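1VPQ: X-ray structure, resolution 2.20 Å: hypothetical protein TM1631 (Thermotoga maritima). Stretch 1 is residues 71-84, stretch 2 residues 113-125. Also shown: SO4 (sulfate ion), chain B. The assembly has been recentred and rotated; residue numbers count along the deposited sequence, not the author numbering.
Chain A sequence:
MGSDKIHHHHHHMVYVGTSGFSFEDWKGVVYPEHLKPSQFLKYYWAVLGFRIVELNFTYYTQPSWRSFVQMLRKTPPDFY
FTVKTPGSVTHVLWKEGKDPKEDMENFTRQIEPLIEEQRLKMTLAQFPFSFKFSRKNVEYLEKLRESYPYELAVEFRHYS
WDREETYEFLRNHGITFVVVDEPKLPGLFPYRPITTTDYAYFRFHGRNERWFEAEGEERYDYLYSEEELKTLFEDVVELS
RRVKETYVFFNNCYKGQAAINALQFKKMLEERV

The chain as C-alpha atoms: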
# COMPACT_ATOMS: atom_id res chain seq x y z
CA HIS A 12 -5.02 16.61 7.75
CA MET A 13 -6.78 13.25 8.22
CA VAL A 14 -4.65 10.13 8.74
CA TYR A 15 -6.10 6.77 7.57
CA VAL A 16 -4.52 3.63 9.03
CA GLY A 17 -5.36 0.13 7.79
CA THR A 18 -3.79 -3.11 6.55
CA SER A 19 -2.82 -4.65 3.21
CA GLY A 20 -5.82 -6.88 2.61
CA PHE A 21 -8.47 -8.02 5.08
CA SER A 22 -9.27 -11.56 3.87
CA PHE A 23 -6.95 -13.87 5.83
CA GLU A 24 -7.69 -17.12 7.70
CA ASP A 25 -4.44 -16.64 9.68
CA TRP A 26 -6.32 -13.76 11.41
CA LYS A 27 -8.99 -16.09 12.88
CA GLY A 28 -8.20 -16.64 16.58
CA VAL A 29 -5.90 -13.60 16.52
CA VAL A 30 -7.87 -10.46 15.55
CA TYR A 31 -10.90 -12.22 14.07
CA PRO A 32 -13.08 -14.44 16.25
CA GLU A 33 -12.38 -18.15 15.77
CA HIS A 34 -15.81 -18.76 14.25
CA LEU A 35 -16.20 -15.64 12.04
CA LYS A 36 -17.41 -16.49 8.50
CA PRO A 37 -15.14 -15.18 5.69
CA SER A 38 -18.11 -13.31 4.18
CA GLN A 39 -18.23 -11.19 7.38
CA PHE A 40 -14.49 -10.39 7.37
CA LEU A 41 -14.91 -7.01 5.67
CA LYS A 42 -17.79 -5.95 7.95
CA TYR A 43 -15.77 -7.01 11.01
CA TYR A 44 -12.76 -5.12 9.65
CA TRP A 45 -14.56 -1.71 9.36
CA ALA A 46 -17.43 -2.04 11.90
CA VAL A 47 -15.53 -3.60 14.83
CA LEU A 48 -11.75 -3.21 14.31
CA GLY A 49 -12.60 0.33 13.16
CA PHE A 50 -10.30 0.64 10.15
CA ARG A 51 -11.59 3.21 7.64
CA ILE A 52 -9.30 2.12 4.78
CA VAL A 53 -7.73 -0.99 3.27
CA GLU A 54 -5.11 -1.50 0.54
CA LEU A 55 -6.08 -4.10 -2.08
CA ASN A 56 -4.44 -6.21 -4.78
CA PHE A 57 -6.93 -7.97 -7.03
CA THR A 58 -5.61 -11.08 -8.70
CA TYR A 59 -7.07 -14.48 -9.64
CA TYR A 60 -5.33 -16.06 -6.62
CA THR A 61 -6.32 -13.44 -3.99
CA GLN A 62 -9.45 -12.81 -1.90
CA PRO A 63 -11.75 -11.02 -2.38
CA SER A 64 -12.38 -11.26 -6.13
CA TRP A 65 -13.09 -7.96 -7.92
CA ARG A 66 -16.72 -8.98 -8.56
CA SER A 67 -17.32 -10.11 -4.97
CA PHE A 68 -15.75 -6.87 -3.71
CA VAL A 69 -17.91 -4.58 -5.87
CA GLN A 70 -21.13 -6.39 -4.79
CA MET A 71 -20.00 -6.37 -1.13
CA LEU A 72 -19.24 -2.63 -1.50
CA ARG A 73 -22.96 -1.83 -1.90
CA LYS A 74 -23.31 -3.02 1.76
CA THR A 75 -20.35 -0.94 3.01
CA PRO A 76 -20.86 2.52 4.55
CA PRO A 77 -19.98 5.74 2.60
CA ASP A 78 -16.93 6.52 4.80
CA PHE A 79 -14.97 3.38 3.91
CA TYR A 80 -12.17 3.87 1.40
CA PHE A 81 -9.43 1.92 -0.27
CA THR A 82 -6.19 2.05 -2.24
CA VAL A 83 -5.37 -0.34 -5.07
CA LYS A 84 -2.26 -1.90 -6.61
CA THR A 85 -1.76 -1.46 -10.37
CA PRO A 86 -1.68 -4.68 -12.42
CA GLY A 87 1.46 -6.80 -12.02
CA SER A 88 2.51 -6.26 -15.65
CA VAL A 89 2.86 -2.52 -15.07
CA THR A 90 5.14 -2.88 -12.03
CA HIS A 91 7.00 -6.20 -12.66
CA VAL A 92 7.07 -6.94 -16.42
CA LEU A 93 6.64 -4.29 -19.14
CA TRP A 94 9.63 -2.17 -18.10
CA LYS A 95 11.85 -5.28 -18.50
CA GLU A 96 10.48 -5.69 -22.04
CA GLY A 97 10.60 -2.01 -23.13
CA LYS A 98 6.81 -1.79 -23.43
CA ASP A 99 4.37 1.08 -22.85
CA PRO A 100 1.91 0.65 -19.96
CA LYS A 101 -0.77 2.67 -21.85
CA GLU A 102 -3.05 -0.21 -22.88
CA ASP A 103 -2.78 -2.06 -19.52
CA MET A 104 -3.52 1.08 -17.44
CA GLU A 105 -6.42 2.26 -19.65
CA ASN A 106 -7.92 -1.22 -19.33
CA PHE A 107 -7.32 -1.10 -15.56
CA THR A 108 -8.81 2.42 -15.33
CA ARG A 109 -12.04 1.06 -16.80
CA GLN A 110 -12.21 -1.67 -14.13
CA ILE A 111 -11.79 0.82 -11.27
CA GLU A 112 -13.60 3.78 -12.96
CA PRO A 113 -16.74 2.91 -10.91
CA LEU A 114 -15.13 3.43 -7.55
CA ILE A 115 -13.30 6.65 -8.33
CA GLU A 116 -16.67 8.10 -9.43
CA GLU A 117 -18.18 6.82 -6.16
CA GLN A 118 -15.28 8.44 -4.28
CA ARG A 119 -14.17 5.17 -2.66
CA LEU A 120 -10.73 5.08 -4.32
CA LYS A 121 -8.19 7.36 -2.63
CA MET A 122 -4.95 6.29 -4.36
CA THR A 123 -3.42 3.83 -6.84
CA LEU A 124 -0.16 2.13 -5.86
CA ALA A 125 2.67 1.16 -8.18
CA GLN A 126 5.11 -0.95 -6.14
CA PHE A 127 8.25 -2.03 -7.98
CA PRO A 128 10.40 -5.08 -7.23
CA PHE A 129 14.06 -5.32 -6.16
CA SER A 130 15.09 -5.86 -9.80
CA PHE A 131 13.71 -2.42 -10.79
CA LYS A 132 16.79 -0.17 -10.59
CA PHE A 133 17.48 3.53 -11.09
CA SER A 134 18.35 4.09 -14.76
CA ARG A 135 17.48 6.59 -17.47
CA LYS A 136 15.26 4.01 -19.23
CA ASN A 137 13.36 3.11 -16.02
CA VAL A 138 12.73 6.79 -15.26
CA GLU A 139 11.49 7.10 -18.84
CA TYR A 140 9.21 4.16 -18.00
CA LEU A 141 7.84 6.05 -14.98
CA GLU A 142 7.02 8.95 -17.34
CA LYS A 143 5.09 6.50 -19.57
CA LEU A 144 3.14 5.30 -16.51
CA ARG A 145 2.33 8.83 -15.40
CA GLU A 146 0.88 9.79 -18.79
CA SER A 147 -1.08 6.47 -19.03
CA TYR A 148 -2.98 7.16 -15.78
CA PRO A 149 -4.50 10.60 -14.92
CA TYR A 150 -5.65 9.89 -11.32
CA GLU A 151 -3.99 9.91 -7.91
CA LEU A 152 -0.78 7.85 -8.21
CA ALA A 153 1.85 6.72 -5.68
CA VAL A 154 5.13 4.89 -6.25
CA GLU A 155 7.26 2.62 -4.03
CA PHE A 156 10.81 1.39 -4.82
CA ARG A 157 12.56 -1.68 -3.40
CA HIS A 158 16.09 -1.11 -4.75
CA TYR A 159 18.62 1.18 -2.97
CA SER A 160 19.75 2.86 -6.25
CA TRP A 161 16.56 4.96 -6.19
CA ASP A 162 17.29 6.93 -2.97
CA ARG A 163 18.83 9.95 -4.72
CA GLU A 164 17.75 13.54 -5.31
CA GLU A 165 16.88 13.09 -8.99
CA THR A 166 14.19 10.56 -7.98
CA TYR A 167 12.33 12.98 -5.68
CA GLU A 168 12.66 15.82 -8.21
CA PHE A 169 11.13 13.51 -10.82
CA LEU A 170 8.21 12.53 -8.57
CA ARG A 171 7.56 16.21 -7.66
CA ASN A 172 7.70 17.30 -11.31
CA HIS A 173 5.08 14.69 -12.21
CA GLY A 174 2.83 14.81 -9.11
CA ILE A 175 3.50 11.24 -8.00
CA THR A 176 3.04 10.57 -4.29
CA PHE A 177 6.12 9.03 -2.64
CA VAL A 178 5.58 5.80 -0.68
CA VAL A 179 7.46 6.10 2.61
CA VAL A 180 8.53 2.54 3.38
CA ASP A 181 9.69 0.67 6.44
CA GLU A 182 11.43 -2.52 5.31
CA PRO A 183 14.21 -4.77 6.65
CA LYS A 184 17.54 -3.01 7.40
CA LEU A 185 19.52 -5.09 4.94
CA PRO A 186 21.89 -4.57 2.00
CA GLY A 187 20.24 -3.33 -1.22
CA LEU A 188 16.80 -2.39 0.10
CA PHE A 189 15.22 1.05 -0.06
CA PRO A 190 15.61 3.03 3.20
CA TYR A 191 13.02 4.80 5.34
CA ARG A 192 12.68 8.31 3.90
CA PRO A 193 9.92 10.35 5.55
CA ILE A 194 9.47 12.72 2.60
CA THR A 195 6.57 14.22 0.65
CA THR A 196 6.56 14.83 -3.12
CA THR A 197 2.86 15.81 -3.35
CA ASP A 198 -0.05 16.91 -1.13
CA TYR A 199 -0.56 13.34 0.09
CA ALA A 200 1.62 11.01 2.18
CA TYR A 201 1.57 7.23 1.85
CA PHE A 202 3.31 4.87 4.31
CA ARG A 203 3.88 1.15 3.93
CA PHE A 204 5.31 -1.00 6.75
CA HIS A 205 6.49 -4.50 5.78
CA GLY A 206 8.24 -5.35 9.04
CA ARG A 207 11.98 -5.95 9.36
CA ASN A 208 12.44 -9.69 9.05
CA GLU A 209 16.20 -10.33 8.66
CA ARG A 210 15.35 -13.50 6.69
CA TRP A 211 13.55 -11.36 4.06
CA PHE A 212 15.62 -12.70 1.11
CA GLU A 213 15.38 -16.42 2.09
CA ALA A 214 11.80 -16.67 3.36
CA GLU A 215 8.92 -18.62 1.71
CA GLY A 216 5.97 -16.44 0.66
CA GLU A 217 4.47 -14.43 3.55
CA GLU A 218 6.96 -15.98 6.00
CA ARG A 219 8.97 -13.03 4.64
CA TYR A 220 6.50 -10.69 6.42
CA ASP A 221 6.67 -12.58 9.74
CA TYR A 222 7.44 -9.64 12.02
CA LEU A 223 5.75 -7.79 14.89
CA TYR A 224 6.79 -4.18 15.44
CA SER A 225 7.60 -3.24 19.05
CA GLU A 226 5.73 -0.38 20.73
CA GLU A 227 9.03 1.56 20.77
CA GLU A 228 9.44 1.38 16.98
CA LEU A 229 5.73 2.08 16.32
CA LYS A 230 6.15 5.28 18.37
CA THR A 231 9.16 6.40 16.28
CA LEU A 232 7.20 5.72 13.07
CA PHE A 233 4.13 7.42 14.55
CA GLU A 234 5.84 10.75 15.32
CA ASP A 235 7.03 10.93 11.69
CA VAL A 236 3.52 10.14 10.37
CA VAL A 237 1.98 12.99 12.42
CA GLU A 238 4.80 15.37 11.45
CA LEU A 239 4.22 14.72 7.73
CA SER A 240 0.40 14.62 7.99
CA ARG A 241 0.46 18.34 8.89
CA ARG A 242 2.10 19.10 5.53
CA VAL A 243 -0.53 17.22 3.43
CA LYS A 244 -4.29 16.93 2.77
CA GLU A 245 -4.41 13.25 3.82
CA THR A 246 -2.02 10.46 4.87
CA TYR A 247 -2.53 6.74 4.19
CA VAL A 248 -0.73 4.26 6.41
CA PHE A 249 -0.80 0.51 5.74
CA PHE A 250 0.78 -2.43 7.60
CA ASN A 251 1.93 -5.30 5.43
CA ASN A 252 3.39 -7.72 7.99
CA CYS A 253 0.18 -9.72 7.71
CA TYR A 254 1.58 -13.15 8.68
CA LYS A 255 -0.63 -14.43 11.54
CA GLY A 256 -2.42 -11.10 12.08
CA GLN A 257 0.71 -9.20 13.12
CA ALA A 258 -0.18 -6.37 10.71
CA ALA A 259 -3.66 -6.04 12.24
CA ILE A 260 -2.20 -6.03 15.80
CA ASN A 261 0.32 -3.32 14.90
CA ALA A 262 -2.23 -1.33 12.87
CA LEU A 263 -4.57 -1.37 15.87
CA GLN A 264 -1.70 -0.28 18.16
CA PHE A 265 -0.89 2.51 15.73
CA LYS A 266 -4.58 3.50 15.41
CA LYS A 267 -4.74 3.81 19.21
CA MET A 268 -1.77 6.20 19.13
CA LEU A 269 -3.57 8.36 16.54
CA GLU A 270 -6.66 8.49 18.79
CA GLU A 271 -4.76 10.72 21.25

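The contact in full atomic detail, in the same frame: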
# COMPACT_ATOMS: atom_id res chain seq x y z
N MET A 71 -20.12 -6.53 -2.58
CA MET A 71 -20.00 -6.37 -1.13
C MET A 71 -19.82 -4.90 -0.72
O MET A 71 -20.01 -4.53 0.44
CB MET A 71 -18.80 -7.20 -0.65
CG MET A 71 -18.75 -7.52 0.84
SD MET A 71 -17.63 -8.93 1.19
CE MET A 71 -16.15 -8.46 0.28
N LEU A 72 -19.46 -4.06 -1.70
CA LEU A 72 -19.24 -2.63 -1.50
C LEU A 72 -20.55 -1.87 -1.33
O LEU A 72 -20.62 -0.88 -0.60
CB LEU A 72 -18.47 -2.05 -2.69
CG LEU A 72 -17.49 -0.91 -2.44
CD1 LEU A 72 -16.40 -1.30 -1.45
CD2 LEU A 72 -16.89 -0.50 -3.77
N ARG A 73 -21.59 -2.35 -2.02
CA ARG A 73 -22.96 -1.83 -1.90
C ARG A 73 -23.54 -1.97 -0.47
O ARG A 73 -24.54 -1.32 -0.14
CB ARG A 73 -23.86 -2.56 -2.90
CG ARG A 73 -25.30 -2.08 -2.94
N LYS A 74 -22.91 -2.81 0.36
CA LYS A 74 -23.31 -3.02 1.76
C LYS A 74 -22.31 -2.41 2.74
O LYS A 74 -22.36 -2.68 3.94
CB LYS A 74 -23.45 -4.52 2.05
CG LYS A 74 -24.37 -5.27 1.08
CD LYS A 74 -24.32 -6.77 1.31
N THR A 75 -21.40 -1.59 2.22
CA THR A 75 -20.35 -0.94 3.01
C THR A 75 -20.69 0.54 3.15
O THR A 75 -21.14 1.15 2.18
CB THR A 75 -18.98 -1.06 2.30
OG1 THR A 75 -18.75 -2.42 1.92
CG2 THR A 75 -17.84 -0.60 3.21
N PRO A 76 -20.49 1.12 4.35
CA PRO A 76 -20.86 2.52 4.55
C PRO A 76 -20.05 3.51 3.69
O PRO A 76 -18.94 3.19 3.29
CB PRO A 76 -20.56 2.76 6.03
CG PRO A 76 -19.52 1.75 6.37
CD PRO A 76 -19.92 0.54 5.58
N PRO A 77 -20.62 4.70 3.42
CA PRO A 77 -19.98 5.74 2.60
C PRO A 77 -18.55 6.12 3.00
O PRO A 77 -17.73 6.42 2.13
CB PRO A 77 -20.90 6.95 2.80
CG PRO A 77 -22.20 6.40 3.19
CD PRO A 77 -21.95 5.13 3.90
N ASP A 78 -18.25 6.11 4.30
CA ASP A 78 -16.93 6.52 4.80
C ASP A 78 -15.97 5.34 4.95
O ASP A 78 -15.21 5.26 5.92
CB ASP A 78 -17.06 7.31 6.12
CG ASP A 78 -17.52 6.44 7.29
OD1 ASP A 78 -18.30 5.48 7.07
OD2 ASP A 78 -17.11 6.73 8.44
N PHE A 79 -16.00 4.41 4.00
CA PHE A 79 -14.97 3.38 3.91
C PHE A 79 -14.31 3.49 2.55
O PHE A 79 -14.98 3.50 1.52
CB PHE A 79 -15.54 1.99 4.12
CG PHE A 79 -14.48 0.94 4.29
CD1 PHE A 79 -13.73 0.86 5.46
CD2 PHE A 79 -14.20 0.04 3.26
CE1 PHE A 79 -12.74 -0.11 5.61
CE2 PHE A 79 -13.22 -0.93 3.41
CZ PHE A 79 -12.49 -1.00 4.59
N TYR A 80 -12.98 3.56 2.57
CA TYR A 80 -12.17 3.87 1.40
C TYR A 80 -11.15 2.78 1.15
O TYR A 80 -10.92 1.92 1.99
CB TYR A 80 -11.43 5.18 1.62
CG TYR A 80 -12.34 6.33 1.96
CD1 TYR A 80 -13.06 7.00 0.98
CD2 TYR A 80 -12.50 6.73 3.28
CE1 TYR A 80 -13.90 8.05 1.30
CE2 TYR A 80 -13.34 7.78 3.61
CZ TYR A 80 -14.04 8.43 2.62
OH TYR A 80 -14.86 9.47 2.96
N PHE A 81 -10.52 2.84 -0.01
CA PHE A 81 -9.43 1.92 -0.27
C PHE A 81 -8.39 2.49 -1.23
O PHE A 81 -8.62 3.51 -1.87
CB PHE A 81 -9.95 0.55 -0.72
CG PHE A 81 -10.70 0.57 -2.02
CD1 PHE A 81 -12.00 1.05 -2.08
CD2 PHE A 81 -10.10 0.09 -3.18
CE1 PHE A 81 -12.69 1.06 -3.29
CE2 PHE A 81 -10.79 0.09 -4.40
CZ PHE A 81 -12.07 0.58 -4.45
N THR A 82 -7.24 1.83 -1.24
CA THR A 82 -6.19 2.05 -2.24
C THR A 82 -5.97 0.74 -2.98
O THR A 82 -6.28 -0.34 -2.46
CB THR A 82 -4.87 2.48 -1.60
OG1 THR A 82 -4.41 1.44 -0.73
CG2 THR A 82 -5.04 3.77 -0.82
N VAL A 83 -5.45 0.83 -4.20
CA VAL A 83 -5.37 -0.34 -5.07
C VAL A 83 -4.01 -0.44 -5.75
O VAL A 83 -3.47 0.57 -6.21
CB VAL A 83 -6.46 -0.32 -6.18
CG1 VAL A 83 -6.64 -1.71 -6.80
CG2 VAL A 83 -7.77 0.12 -5.62
N LYS A 84 -3.47 -1.65 -5.84
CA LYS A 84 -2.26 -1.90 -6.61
C LYS A 84 -2.57 -1.95 -8.11
O LYS A 84 -3.58 -2.54 -8.52
CB LYS A 84 -1.59 -3.22 -6.17
CG LYS A 84 -0.72 -3.09 -4.94
CD LYS A 84 0.17 -4.31 -4.79
CE LYS A 84 1.24 -4.10 -3.72
NZ LYS A 84 2.21 -5.24 -3.67
N PRO A 113 -15.65 2.90 -11.89
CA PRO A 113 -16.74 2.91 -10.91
C PRO A 113 -16.40 3.62 -9.61
O PRO A 113 -17.07 4.58 -9.21
CB PRO A 113 -16.96 1.40 -10.62
CG PRO A 113 -16.00 0.65 -11.50
CD PRO A 113 -15.62 1.60 -12.59
N LEU A 114 -15.35 3.15 -8.96
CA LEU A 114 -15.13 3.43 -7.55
C LEU A 114 -14.45 4.76 -7.32
O LEU A 114 -14.54 5.33 -6.24
CB LEU A 114 -14.37 2.26 -6.91
CG LEU A 114 -15.11 0.94 -7.20
CD1 LEU A 114 -14.44 -0.26 -6.56
CD2 LEU A 114 -16.57 1.01 -6.76
N ILE A 115 -13.79 5.28 -8.35
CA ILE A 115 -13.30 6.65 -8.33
C ILE A 115 -14.50 7.59 -8.39
O ILE A 115 -14.57 8.55 -7.63
CB ILE A 115 -12.30 6.93 -9.48
CG1 ILE A 115 -11.07 6.03 -9.33
CG2 ILE A 115 -11.86 8.40 -9.48
CD1 ILE A 115 -10.08 6.13 -10.47
N GLU A 116 -15.44 7.30 -9.29
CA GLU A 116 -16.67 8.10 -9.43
C GLU A 116 -17.51 8.09 -8.15
O GLU A 116 -18.16 9.08 -7.81
CB GLU A 116 -17.52 7.60 -10.60
CG GLU A 116 -16.87 7.75 -11.97
CD GLU A 116 -16.81 9.19 -12.45
OE1 GLU A 116 -17.89 9.79 -12.73
OE2 GLU A 116 -15.68 9.72 -12.57
N GLU A 117 -17.48 6.96 -7.44
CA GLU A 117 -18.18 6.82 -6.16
C GLU A 117 -17.33 7.29 -4.98
O GLU A 117 -17.74 7.16 -3.83
CB GLU A 117 -18.61 5.37 -5.95
CG GLU A 117 -19.64 4.94 -6.97
CD GLU A 117 -19.99 3.48 -6.90
OE1 GLU A 117 -19.52 2.78 -5.98
OE2 GLU A 117 -20.77 3.03 -7.77
N GLN A 118 -16.15 7.82 -5.27
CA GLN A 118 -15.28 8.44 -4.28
C GLN A 118 -14.82 7.47 -3.19
O GLN A 118 -14.66 7.84 -2.03
CB GLN A 118 -15.97 9.65 -3.67
CG GLN A 118 -16.62 10.54 -4.70
CD GLN A 118 -16.80 11.95 -4.22
OE1 GLN A 118 -16.24 12.89 -4.80
NE2 GLN A 118 -17.57 12.13 -3.14
N ARG A 119 -14.62 6.22 -3.58
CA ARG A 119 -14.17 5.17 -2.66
C ARG A 119 -12.67 4.96 -2.82
O ARG A 119 -12.00 4.54 -1.87
CB ARG A 119 -14.93 3.87 -2.92
CG ARG A 119 -16.39 4.09 -3.30
CD ARG A 119 -17.33 3.04 -2.71
NE ARG A 119 -17.45 3.16 -1.25
CZ ARG A 119 -18.46 2.69 -0.53
NH1 ARG A 119 -19.48 2.05 -1.09
NH2 ARG A 119 -18.44 2.85 0.78
N LEU A 120 -12.15 5.25 -4.01
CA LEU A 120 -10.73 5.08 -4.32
C LEU A 120 -9.95 6.35 -4.01
O LEU A 120 -10.19 7.39 -4.60
CB LEU A 120 -10.55 4.71 -5.79
CG LEU A 120 -9.09 4.50 -6.23
CD1 LEU A 120 -8.36 3.55 -5.31
CD2 LEU A 120 -9.02 3.99 -7.66
N LYS A 121 -9.00 6.23 -3.08
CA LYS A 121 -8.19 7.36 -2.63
C LYS A 121 -6.85 7.47 -3.36
O LYS A 121 -6.31 8.57 -3.51
CB LYS A 121 -7.93 7.25 -1.11
CG LYS A 121 -9.16 7.48 -0.23
CD LYS A 121 -9.55 8.94 -0.16
CE LYS A 121 -10.23 9.28 1.16
NZ LYS A 121 -10.75 10.67 1.18
N MET A 122 -6.30 6.33 -3.79
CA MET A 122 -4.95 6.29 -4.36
C MET A 122 -4.68 4.96 -5.07
O MET A 122 -5.18 3.91 -4.65
CB MET A 122 -3.91 6.49 -3.25
CG MET A 122 -2.45 6.63 -3.68
SD MET A 122 -1.99 8.25 -4.29
CE MET A 122 -2.41 9.36 -2.95
N THR A 123 -3.91 5.02 -6.15
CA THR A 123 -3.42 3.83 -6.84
C THR A 123 -1.93 3.65 -6.56
O THR A 123 -1.17 4.61 -6.61
CB THR A 123 -3.70 3.88 -8.36
OG1 THR A 123 -5.12 3.87 -8.56
CG2 THR A 123 -3.10 2.68 -9.09
N LEU A 124 -1.53 2.42 -6.27
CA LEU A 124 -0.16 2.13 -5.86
C LEU A 124 0.59 1.35 -6.92
O LEU A 124 0.13 0.29 -7.36
CB LEU A 124 -0.15 1.33 -4.55
CG LEU A 124 1.22 0.87 -4.03
CD1 LEU A 124 2.06 2.04 -3.54
CD2 LEU A 124 1.05 -0.17 -2.93
N ALA A 125 1.74 1.88 -7.32
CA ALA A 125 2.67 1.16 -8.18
C ALA A 125 3.91 0.81 -7.36
O ALA A 125 4.76 1.67 -7.11
CB ALA A 125 3.05 2.01 -9.39
S SO4 B . 4.80 -5.76 -1.15
O1 SO4 B . 5.59 -4.56 -1.42
O2 SO4 B . 5.11 -6.80 -2.13
O3 SO4 B . 5.13 -6.23 0.18
O4 SO4 B . 3.38 -5.44 -1.27

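Two parallel β-strands, one ending at Lys84 and the other running through Leu120 to Ala125, pair edge to edge, and an arginine side chain and a small apolar cluster extend the contact to the loop and helix end before the first strand. The strand axes cross at -23°. Four backbone hydrogen bonds join the two stretches. Phe81 N donates to Arg119 O (2.9 Å), and Lys121 N donates to Phe81 O (3.0 Å). Further along, Val83 N donates to Met122 O (3.1 Å), and Leu124 N donates to Val83 O (2.7 Å). Phe81 and Val83 thus use both their N and O atoms toward the partner, as alternate residues do in a parallel pair.

Side chains of the first strand alternate between the two faces; in the second, Lys121 interrupts the alternation, so Leu120 and Thr123 fall on the same face. Phe81, Val83, Leu120 and Thr123 share one face. There Leu120 CD1 packs 3.5 Å from Val83 CG2, and Phe81 CZ meets Leu114 CD1 at 3.3 Å, with Leu114 at the ring edge. Leu114 also reaches back to the first stretch: its CD2 lies 3.4 Å from Leu72 CD2. These branched and aromatic side chains fill a largely buried apolar layer. Thr82, Lys84, Met122 and Leu124 lie on the other face, where Lys84 CG is 4.0 Å from Leu124 CD2. The long Lys84 chain extends further, and its NZ binds sulfate O4 at 2.7 Å.

Arg119 has the largest covered area. Its side chain turns back to the first stretch, bringing the guanidinium among backbone carbonyls. Arg119 NH2 makes a weak hydrogen bond to Thr75 O (3.5 Å) and lies 2.6 Å from Pro76 O. Arg119 NH1 lies 3.2 Å from Leu72 O. The aliphatic part is also used: Arg119 CD is 3.7 Å from Leu72 CD2.

Lys121 lies over one face of the Tyr80 ring. Lys121 CE is 3.7 Å from the centroid of the six Tyr80 ring atoms, a CH-π contact, and Lys121 NZ is 4.2 Å from that centroid, a cation-π contact.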